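Local coordinates for fimbria adhesin protein (PDB 3U4K), which is a fimbrial adhesin of Klebsiella pneumoniae whose receptor-binding domain, the part present here, binds human collagen V and so probably mediates attachment to host tissue, at residues S79-A85 and P155-P161; I35-M39 and F135-I139; R109-I113 and R129-S133; S97-P101 and G147-L151. One frame throughout, in Å; residues are numbered along the deposited sequence.

All four contacts belong to one elongated jelly-roll domain. Interaction 2 is the buried one: apolar side chains and two selenomethionines, with no hydrogen bond across it. Interaction 1 lies within a sheet and is held by backbone bonds; its Tyr156 and Thr157 touch Met37 and Phe135 of interaction 2, joining sheet pairing to core. Interactions 3 and 4 are partly buried contacts of loops with strand segments, on opposite sides of the chain's centre, about 30 Å between centres. An arginine side chain carries the first, an isoleucine and one backbone bond the second. Interactions 2 and 3 reach the same sheet through neighbouring strands, 133-141 and 103-111, whereas Leu151 of interaction 4 packs against Tyr156 of interaction 1.

Interaction 1 (S79-A85 and P155-P161); sequences SDAKVVA and PYTEYGP
Residues 79-83 and 155-160 run antiparallel as neighbouring strands, joined by backbone hydrogen bonds. Asp80 and Gly160 bond to each other in both directions, as do Lys82 and Glu158, where Glu158 N reaches Lys82 O over 2.8 Å. A fifth bond, Val84 N to Tyr156 O at 2.9 Å, lies just past the end of the first strand. At the non-hydrogen-bonded pairs, Ala81 with Tyr159 and Val83 with Thr157, the side chains share one face. Tyr159 has CG anti to the backbone N (chi1 177°), which lays its ring along the neighbouring strand: Ala81 CA comes to the ring edge 3.7 Å from Tyr159 CD1, and the hydroxyl end passes Ser79, with Tyr159 OH 3.5 Å from Ser79 CB. At the other end, Ala85 CB sits 3.4 Å from Tyr156 CD2. Lys82 and Glu158 project from the opposite face; Val84 crosses the Glu158 side chain at about a right angle, its CG1 3.6 Å from Glu158 OE1. The two strands, 74-83 and 154-160, are adjacent in a five-stranded mixed sheet of the jelly-roll barrel. Strand 119-125 flanks the first and strand 166-170 the second, where a classic beta bulge sets two residues, Tyr156 and Thr157, opposite the single Thr168. Further out, Tyr156 OH is hydrogen-bonded to Ala152 O, which anchors the hydroxyl end of that ring. Inside the barrel, Val83 and Thr157 rest on Phe107, and Tyr159 on Arg109, both from strand 103-111.

Interaction 2 (I35-M39 and F135-I139); sequences INMAM and FTLDI
Met37 and Met39, both selenomethionines, and Ile35 meet Phe135, Leu137 and Ile139 side chain to side chain, while the backbones stay well apart: the alpha carbons of Met37 and Leu137 are 7.8 Å from each other. Among the aliphatic contacts, Ile35 brings its CD1 to 3.6 Å from Phe135 CB, at the root of the ring, the two side chains crossing obliquely. Leu137 has CG anti to the backbone N (chi1 174°) and offers its CD2 branch to both selenomethionines. Met37 crosses it at about a right angle, with SE 4.1 Å from Leu137 CD2, and Met39 SE lies 3.8 Å from that same methyl. Met39 also reaches toward Ile139 tip to tip, its SE 3.8 Å from Ile139 CD1; a bend at chi3 (57°) brings its terminal CE near this methyl as well. The selenium-ring contact is of the Met-aromatic kind: Met37 SE lies 5.2 Å from the centroid of the Phe135 ring, 70° off the ring normal, and approaches obliquely with CE2 as the nearest ring atom. No hydrogen bond crosses the contact. Thr136 and Asp138 direct their side chains to the other side of strand 133-141, where Asp138 forms a salt bridge with Arg106 and a hydrogen bond with Thr56. Phe107 and Trp59 touch the same cluster of side chains. Strand 33-36 with the following residues comes from one sheet and strand 133-141 from another, so these residues form part of the apolar interior enclosed by the facing sheets of a jelly-roll beta barrel.

Interaction 3 (R109-I113 and R129-S133); sequences RKGAI and RLAGS. Unlike the reference sequence in segment 129-133: Ala131 (reference Val).
Arg109 grips the 129-133 loop with two N-H groups of its guanidinium. NE donates to Ser133 OG at 2.9 Å, with the hydroxyl oxygen tilted 17° from the guanidinium plane. NH2 donates to Ala131 O at 3.0 Å, in the plane of both groups and on a carbonyl lone pair. The Ser133 hydroxyl accepts from NE and donates its own hydrogen bond to Ala131 O, 3.2 Å from OG, so this carbonyl accepts two bonds and the serine is both acceptor and donor. Ser133 OG lies between its backbone N and carbonyl carbon (chi1 54°), within range of both partners. An extended chain from CG to NE carries the arginine head there from strand 103-111. That strand pairs antiparallel with strand 133-141 in the jelly-roll barrel, and the contact joins residues of strand 103-111 to the loop leading into strand 133-141. Polar backbone atoms nearby are also met: Lys110 O by Thr134 OG1, Gly111 N by Ser114 OG, and Gly132 N by Asp63 OD1. Apolar contact is slight: Ala131, a valine in the reference sequence, places CB 3.8 Å from Ala112 CB and equally far from Ile113 CD1.

Interaction 4 (S97-P101 and G147-L151); sequences STAIP and GSGTL
Ile100 points its side chain at the curve of residues 147-151 and touches it with both branches. From CB, the CG2 methyl lies anti to the backbone N and rests 3.7 Å from Gly147 C, with Gly147 O equally near. CG1 takes the other direction, anti to the carbonyl carbon (chi1 -58°), and passes 3.9 Å from Ser148 O. The chain stays extended to CD1, which ends 3.5 Å from Gly149 O and 4.2 Å from Leu151 CD2. The isoleucine thus packs largely on backbone, a close approach possible because Gly147 and Gly149 carry no side chain between. Strand 149-150 is an outermost strand of a small three-stranded sheet, paired with strand 175-178, and the 97-101 loop leading into strand 103-111 lies against it in the jelly-roll domain. Beyond Ile100, Thr98 crosses Leu151 at about a right angle, its CG2 3.4 Å from Leu151 CD2, while its OG1 bonds to Ile103 O. At the Pro101 end of the 97-101 loop, Pro101 O accepts from Gly147 N over 2.9 Å, nearly straight at 171°. Gly147 O in turn accepts from Ser179 OG, and Leu151 leans on Ile175 of strand 175-178.

Interaction 1 (S79-A85 and P155-P161)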
# COMPACT_ATOMS: atom_id res chain seq x y z
N SER A 79 -12.90 -8.99 4.33
CA SER A 79 -11.83 -8.60 3.41
C SER A 79 -10.58 -8.14 4.16
O SER A 79 -10.65 -7.25 5.01
CB SER A 79 -12.29 -7.49 2.47
OG SER A 79 -12.99 -8.02 1.36
N ASP A 80 -9.45 -8.76 3.84
CA ASP A 80 -8.17 -8.45 4.49
C ASP A 80 -7.31 -7.49 3.67
O ASP A 80 -7.17 -7.65 2.46
CB ASP A 80 -7.39 -9.73 4.77
CG ASP A 80 -8.10 -10.65 5.75
OD1 ASP A 80 -7.91 -11.89 5.65
OD2 ASP A 80 -8.85 -10.16 6.61
N ALA A 81 -6.77 -6.48 4.35
CA ALA A 81 -5.78 -5.57 3.76
C ALA A 81 -4.39 -6.09 4.11
O ALA A 81 -3.99 -6.08 5.28
CB ALA A 81 -5.98 -4.16 4.28
N LYS A 82 -3.67 -6.55 3.09
CA LYS A 82 -2.39 -7.23 3.28
C LYS A 82 -1.21 -6.53 2.61
O LYS A 82 -1.32 -6.06 1.47
CB LYS A 82 -2.47 -8.67 2.78
CG LYS A 82 -3.15 -9.63 3.73
CD LYS A 82 -3.17 -11.04 3.17
CE LYS A 82 -3.90 -12.00 4.10
NZ LYS A 82 -4.11 -13.33 3.46
N VAL A 83 -0.10 -6.48 3.33
CA VAL A 83 1.18 -6.11 2.75
C VAL A 83 1.89 -7.41 2.41
O VAL A 83 2.15 -8.24 3.29
CB VAL A 83 2.03 -5.27 3.71
CG1 VAL A 83 3.37 -4.92 3.08
CG2 VAL A 83 1.29 -4.00 4.11
N VAL A 84 2.21 -7.59 1.13
CA VAL A 84 2.70 -8.87 0.62
C VAL A 84 4.11 -8.83 0.06
O VAL A 84 4.67 -9.87 -0.30
CB VAL A 84 1.74 -9.46 -0.44
CG1 VAL A 84 0.46 -9.94 0.21
CG2 VAL A 84 1.46 -8.43 -1.54
N ALA A 85 4.70 -7.63 -0.02
CA ALA A 85 6.03 -7.45 -0.60
C ALA A 85 7.13 -8.09 0.24
O ALA A 85 7.19 -7.90 1.46
CB ALA A 85 6.32 -5.97 -0.80
N PRO A 155 4.56 -6.79 -6.56
CA PRO A 155 3.43 -6.48 -5.67
C PRO A 155 3.85 -5.95 -4.31
O PRO A 155 4.94 -6.28 -3.82
CB PRO A 155 2.73 -7.83 -5.52
CG PRO A 155 3.80 -8.84 -5.75
CD PRO A 155 4.65 -8.23 -6.83
N TYR A 156 2.99 -5.13 -3.70
CA TYR A 156 3.23 -4.58 -2.37
C TYR A 156 1.99 -4.68 -1.48
O TYR A 156 2.07 -5.08 -0.32
CB TYR A 156 3.67 -3.11 -2.47
CG TYR A 156 5.14 -2.94 -2.79
CD1 TYR A 156 5.60 -3.02 -4.11
CD2 TYR A 156 6.07 -2.69 -1.79
CE1 TYR A 156 6.94 -2.87 -4.41
CE2 TYR A 156 7.42 -2.54 -2.08
CZ TYR A 156 7.85 -2.62 -3.39
OH TYR A 156 9.19 -2.47 -3.68
N THR A 157 0.84 -4.33 -2.06
CA THR A 157 -0.43 -4.34 -1.35
C THR A 157 -1.44 -5.26 -2.03
O THR A 157 -1.50 -5.34 -3.26
CB THR A 157 -0.99 -2.90 -1.21
OG1 THR A 157 -0.53 -2.32 0.02
CG2 THR A 157 -2.53 -2.86 -1.28
N GLU A 158 -2.22 -5.96 -1.20
CA GLU A 158 -3.31 -6.80 -1.68
C GLU A 158 -4.51 -6.72 -0.74
O GLU A 158 -4.39 -6.99 0.46
CB GLU A 158 -2.86 -8.25 -1.86
CG GLU A 158 -2.06 -8.47 -3.14
CD GLU A 158 -1.62 -9.91 -3.34
OE1 GLU A 158 -1.83 -10.75 -2.43
OE2 GLU A 158 -1.06 -10.21 -4.42
N TYR A 159 -5.65 -6.33 -1.30
CA TYR A 159 -6.89 -6.23 -0.54
C TYR A 159 -7.98 -7.07 -1.18
O TYR A 159 -8.18 -7.03 -2.39
CB TYR A 159 -7.33 -4.77 -0.44
CG TYR A 159 -8.65 -4.58 0.28
CD1 TYR A 159 -8.75 -4.78 1.65
CD2 TYR A 159 -9.79 -4.18 -0.42
CE1 TYR A 159 -9.95 -4.60 2.31
CE2 TYR A 159 -11.00 -4.00 0.23
CZ TYR A 159 -11.07 -4.21 1.60
OH TYR A 159 -12.27 -4.02 2.25
N GLY A 160 -8.69 -7.83 -0.35
CA GLY A 160 -9.77 -8.68 -0.84
C GLY A 160 -10.24 -9.71 0.17
O GLY A 160 -9.61 -9.90 1.21
N PRO A 161 -11.37 -10.38 -0.12
CA PRO A 161 -11.92 -11.43 0.74
C PRO A 161 -11.40 -12.81 0.34
O PRO A 161 -12.14 -13.61 -0.24
CB PRO A 161 -13.43 -11.32 0.49
CG PRO A 161 -13.57 -10.72 -0.87
CD PRO A 161 -12.25 -10.11 -1.27

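Interaction 2 (I35-M39 and F135-I139)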
# COMPACT_ATOMS: atom_id res chain seq x y z
N ILE A 35 -2.96 -0.06 -8.87
CA ILE A 35 -2.26 1.21 -8.80
C ILE A 35 -0.76 0.94 -8.94
O ILE A 35 -0.18 0.20 -8.14
CB ILE A 35 -2.53 1.95 -7.47
CG1 ILE A 35 -4.02 2.24 -7.32
CG2 ILE A 35 -1.74 3.25 -7.41
CD1 ILE A 35 -4.44 2.57 -5.90
N ASN A 36 -0.15 1.53 -9.96
CA ASN A 36 1.31 1.59 -10.04
C ASN A 36 1.78 2.77 -9.20
O ASN A 36 1.43 3.92 -9.47
CB ASN A 36 1.77 1.72 -11.50
CG ASN A 36 3.27 1.95 -11.63
OD1 ASN A 36 4.08 1.31 -10.94
ND2 ASN A 36 3.65 2.86 -12.51
N MSE A 37 2.58 2.48 -8.17
CA MSE A 37 2.94 3.49 -7.16
C MSE A 37 4.18 4.28 -7.50
O MSE A 37 4.97 4.62 -6.62
CB MSE A 37 3.08 2.79 -5.80
CG MSE A 37 1.77 2.15 -5.36
SE MSE A 37 1.86 1.51 -3.49
CE MSE A 37 3.30 0.18 -3.70
N ALA A 38 4.36 4.59 -8.79
CA ALA A 38 5.54 5.32 -9.26
C ALA A 38 5.65 6.71 -8.63
O ALA A 38 4.72 7.52 -8.72
CB ALA A 38 5.52 5.43 -10.78
N MSE A 39 6.78 6.96 -7.97
CA MSE A 39 7.01 8.23 -7.27
C MSE A 39 8.21 8.96 -7.83
O MSE A 39 8.40 10.15 -7.56
CB MSE A 39 7.19 8.00 -5.77
CG MSE A 39 5.87 7.58 -5.12
SE MSE A 39 5.81 7.90 -3.17
CE MSE A 39 6.17 9.84 -3.18
N PHE A 135 -5.91 6.20 -2.23
CA PHE A 135 -4.85 5.35 -1.70
C PHE A 135 -3.60 6.19 -1.51
O PHE A 135 -3.20 6.93 -2.41
CB PHE A 135 -4.58 4.15 -2.62
CG PHE A 135 -3.72 3.09 -1.99
CD1 PHE A 135 -4.30 2.05 -1.26
CD2 PHE A 135 -2.33 3.13 -2.11
CE1 PHE A 135 -3.51 1.07 -0.67
CE2 PHE A 135 -1.54 2.15 -1.53
CZ PHE A 135 -2.13 1.12 -0.81
N THR A 136 -2.98 6.08 -0.34
CA THR A 136 -1.83 6.92 0.01
C THR A 136 -0.61 6.13 0.49
O THR A 136 -0.68 5.37 1.46
CB THR A 136 -2.21 8.00 1.05
OG1 THR A 136 -3.23 8.85 0.50
CG2 THR A 136 -1.01 8.86 1.42
N LEU A 137 0.51 6.31 -0.22
CA LEU A 137 1.80 5.76 0.17
C LEU A 137 2.64 6.82 0.88
O LEU A 137 2.79 7.95 0.40
CB LEU A 137 2.54 5.22 -1.06
CG LEU A 137 3.98 4.72 -0.90
CD1 LEU A 137 4.06 3.52 0.04
CD2 LEU A 137 4.59 4.37 -2.25
N ASP A 138 3.17 6.45 2.04
CA ASP A 138 4.02 7.34 2.83
C ASP A 138 5.43 6.79 2.94
O ASP A 138 5.61 5.63 3.33
CB ASP A 138 3.44 7.56 4.23
CG ASP A 138 2.31 8.57 4.25
OD1 ASP A 138 2.14 9.33 3.27
OD2 ASP A 138 1.58 8.61 5.27
N ILE A 139 6.41 7.62 2.60
CA ILE A 139 7.81 7.28 2.83
C ILE A 139 8.29 7.97 4.11
O ILE A 139 8.30 9.20 4.20
CB ILE A 139 8.70 7.65 1.62
CG1 ILE A 139 8.22 6.91 0.37
CG2 ILE A 139 10.15 7.31 1.91
CD1 ILE A 139 8.79 7.45 -0.93

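Interaction 3 (R109-I113 and R129-S133)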
# COMPACT_ATOMS: atom_id res chain seq x y z
N ARG A 109 -5.66 3.82 3.14
CA ARG A 109 -6.79 4.07 2.26
C ARG A 109 -7.78 4.96 3.00
O ARG A 109 -8.04 4.75 4.18
CB ARG A 109 -7.46 2.75 1.87
CG ARG A 109 -8.43 2.85 0.71
CD ARG A 109 -9.16 1.54 0.50
NE ARG A 109 -10.44 1.73 -0.19
CZ ARG A 109 -11.35 0.77 -0.36
NH1 ARG A 109 -11.15 -0.45 0.11
NH2 ARG A 109 -12.48 1.05 -1.00
N LYS A 110 -8.30 5.96 2.30
CA LYS A 110 -9.24 6.90 2.91
C LYS A 110 -10.44 7.14 2.00
O LYS A 110 -10.29 7.39 0.80
CB LYS A 110 -8.55 8.22 3.26
CG LYS A 110 -9.28 9.03 4.32
CD LYS A 110 -8.36 10.06 4.96
CE LYS A 110 -9.06 10.82 6.08
NZ LYS A 110 -10.13 11.72 5.58
N GLY A 111 -11.63 7.07 2.58
CA GLY A 111 -12.89 7.25 1.85
C GLY A 111 -14.03 6.73 2.68
O GLY A 111 -14.08 6.97 3.89
N ALA A 112 -14.96 6.02 2.04
CA ALA A 112 -16.07 5.39 2.75
C ALA A 112 -15.56 4.31 3.71
O ALA A 112 -15.96 4.28 4.87
CB ALA A 112 -17.08 4.82 1.76
N ILE A 113 -14.69 3.43 3.21
CA ILE A 113 -13.96 2.48 4.05
C ILE A 113 -12.51 2.96 4.18
O ILE A 113 -11.79 3.06 3.19
CB ILE A 113 -14.02 1.03 3.51
CG1 ILE A 113 -15.45 0.48 3.54
CG2 ILE A 113 -13.12 0.10 4.32
CD1 ILE A 113 -16.19 0.59 2.22
N ARG A 129 -19.08 -3.77 -4.48
CA ARG A 129 -18.33 -2.76 -5.23
C ARG A 129 -17.14 -2.27 -4.40
O ARG A 129 -17.08 -2.49 -3.18
CB ARG A 129 -19.22 -1.56 -5.56
CG ARG A 129 -20.39 -1.84 -6.48
CD ARG A 129 -21.15 -0.57 -6.83
NE ARG A 129 -21.80 0.06 -5.67
CZ ARG A 129 -21.37 1.17 -5.07
NH1 ARG A 129 -20.28 1.81 -5.50
NH2 ARG A 129 -22.04 1.65 -4.03
N LEU A 130 -16.19 -1.62 -5.07
CA LEU A 130 -15.14 -0.88 -4.39
C LEU A 130 -15.56 0.56 -4.22
O LEU A 130 -15.86 1.25 -5.20
CB LEU A 130 -13.81 -0.97 -5.14
CG LEU A 130 -12.89 -2.14 -4.79
CD1 LEU A 130 -11.71 -2.18 -5.75
CD2 LEU A 130 -12.40 -2.05 -3.35
N ALA A 131 -15.58 1.00 -2.96
CA ALA A 131 -15.98 2.36 -2.61
C ALA A 131 -14.92 3.34 -3.07
O ALA A 131 -13.74 3.19 -2.75
CB ALA A 131 -16.18 2.48 -1.10
N GLY A 132 -15.34 4.34 -3.85
CA GLY A 132 -14.46 5.42 -4.28
C GLY A 132 -13.65 5.93 -3.11
O GLY A 132 -14.20 6.25 -2.05
N SER A 133 -12.34 5.98 -3.29
CA SER A 133 -11.42 6.33 -2.21
C SER A 133 -10.09 6.86 -2.71
O SER A 133 -9.83 6.90 -3.92
CB SER A 133 -11.20 5.12 -1.29
OG SER A 133 -10.76 4.00 -2.04

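Interaction 4 (S97-P101 and G147-L151)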
# COMPACT_ATOMS: atom_id res chain seq x y z
N SER A 97 9.70 -1.37 7.40
CA SER A 97 11.11 -1.13 7.10
C SER A 97 11.50 -1.77 5.77
O SER A 97 10.82 -2.68 5.29
CB SER A 97 11.99 -1.66 8.23
OG SER A 97 11.79 -3.05 8.40
N THR A 98 12.59 -1.29 5.18
CA THR A 98 13.02 -1.73 3.85
C THR A 98 14.43 -2.33 3.84
O THR A 98 15.13 -2.35 4.86
CB THR A 98 12.99 -0.57 2.84
OG1 THR A 98 11.88 0.29 3.13
CG2 THR A 98 12.86 -1.09 1.42
N ALA A 99 14.84 -2.82 2.66
CA ALA A 99 16.23 -3.17 2.37
C ALA A 99 17.12 -1.92 2.34
O ALA A 99 18.34 -2.02 2.44
CB ALA A 99 16.32 -3.93 1.06
N ILE A 100 16.50 -0.76 2.19
CA ILE A 100 17.20 0.52 2.31
C ILE A 100 17.18 0.97 3.78
O ILE A 100 16.11 1.08 4.39
CB ILE A 100 16.59 1.61 1.40
CG1 ILE A 100 16.62 1.15 -0.07
CG2 ILE A 100 17.34 2.93 1.54
CD1 ILE A 100 15.82 2.02 -1.02
N PRO A 101 18.38 1.21 4.36
CA PRO A 101 18.52 1.58 5.77
C PRO A 101 17.77 2.87 6.12
O PRO A 101 17.89 3.87 5.42
CB PRO A 101 20.03 1.80 5.94
CG PRO A 101 20.65 1.00 4.84
CD PRO A 101 19.69 1.09 3.69
N GLY A 147 20.03 5.36 4.08
CA GLY A 147 20.79 4.86 2.94
C GLY A 147 20.17 5.26 1.62
O GLY A 147 19.24 6.07 1.57
N SER A 148 20.70 4.71 0.53
CA SER A 148 20.18 4.97 -0.81
C SER A 148 19.79 3.67 -1.50
O SER A 148 20.09 2.59 -1.01
CB SER A 148 21.22 5.73 -1.64
OG SER A 148 21.28 7.09 -1.27
N GLY A 149 19.11 3.79 -2.64
CA GLY A 149 18.71 2.62 -3.42
C GLY A 149 17.39 2.77 -4.15
O GLY A 149 16.68 3.76 -3.99
N THR A 150 17.07 1.77 -4.97
CA THR A 150 15.81 1.71 -5.71
C THR A 150 15.00 0.53 -5.19
O THR A 150 15.54 -0.56 -4.97
CB THR A 150 16.06 1.53 -7.22
OG1 THR A 150 17.00 2.52 -7.66
CG2 THR A 150 14.76 1.70 -8.00
N LEU A 151 13.71 0.75 -4.98
CA LEU A 151 12.82 -0.28 -4.44
C LEU A 151 12.55 -1.39 -5.45
O LEU A 151 12.52 -1.15 -6.66
CB LEU A 151 11.50 0.33 -3.96
CG LEU A 151 11.62 1.23 -2.73
CD1 LEU A 151 10.34 2.01 -2.52
CD2 LEU A 151 11.96 0.42 -1.50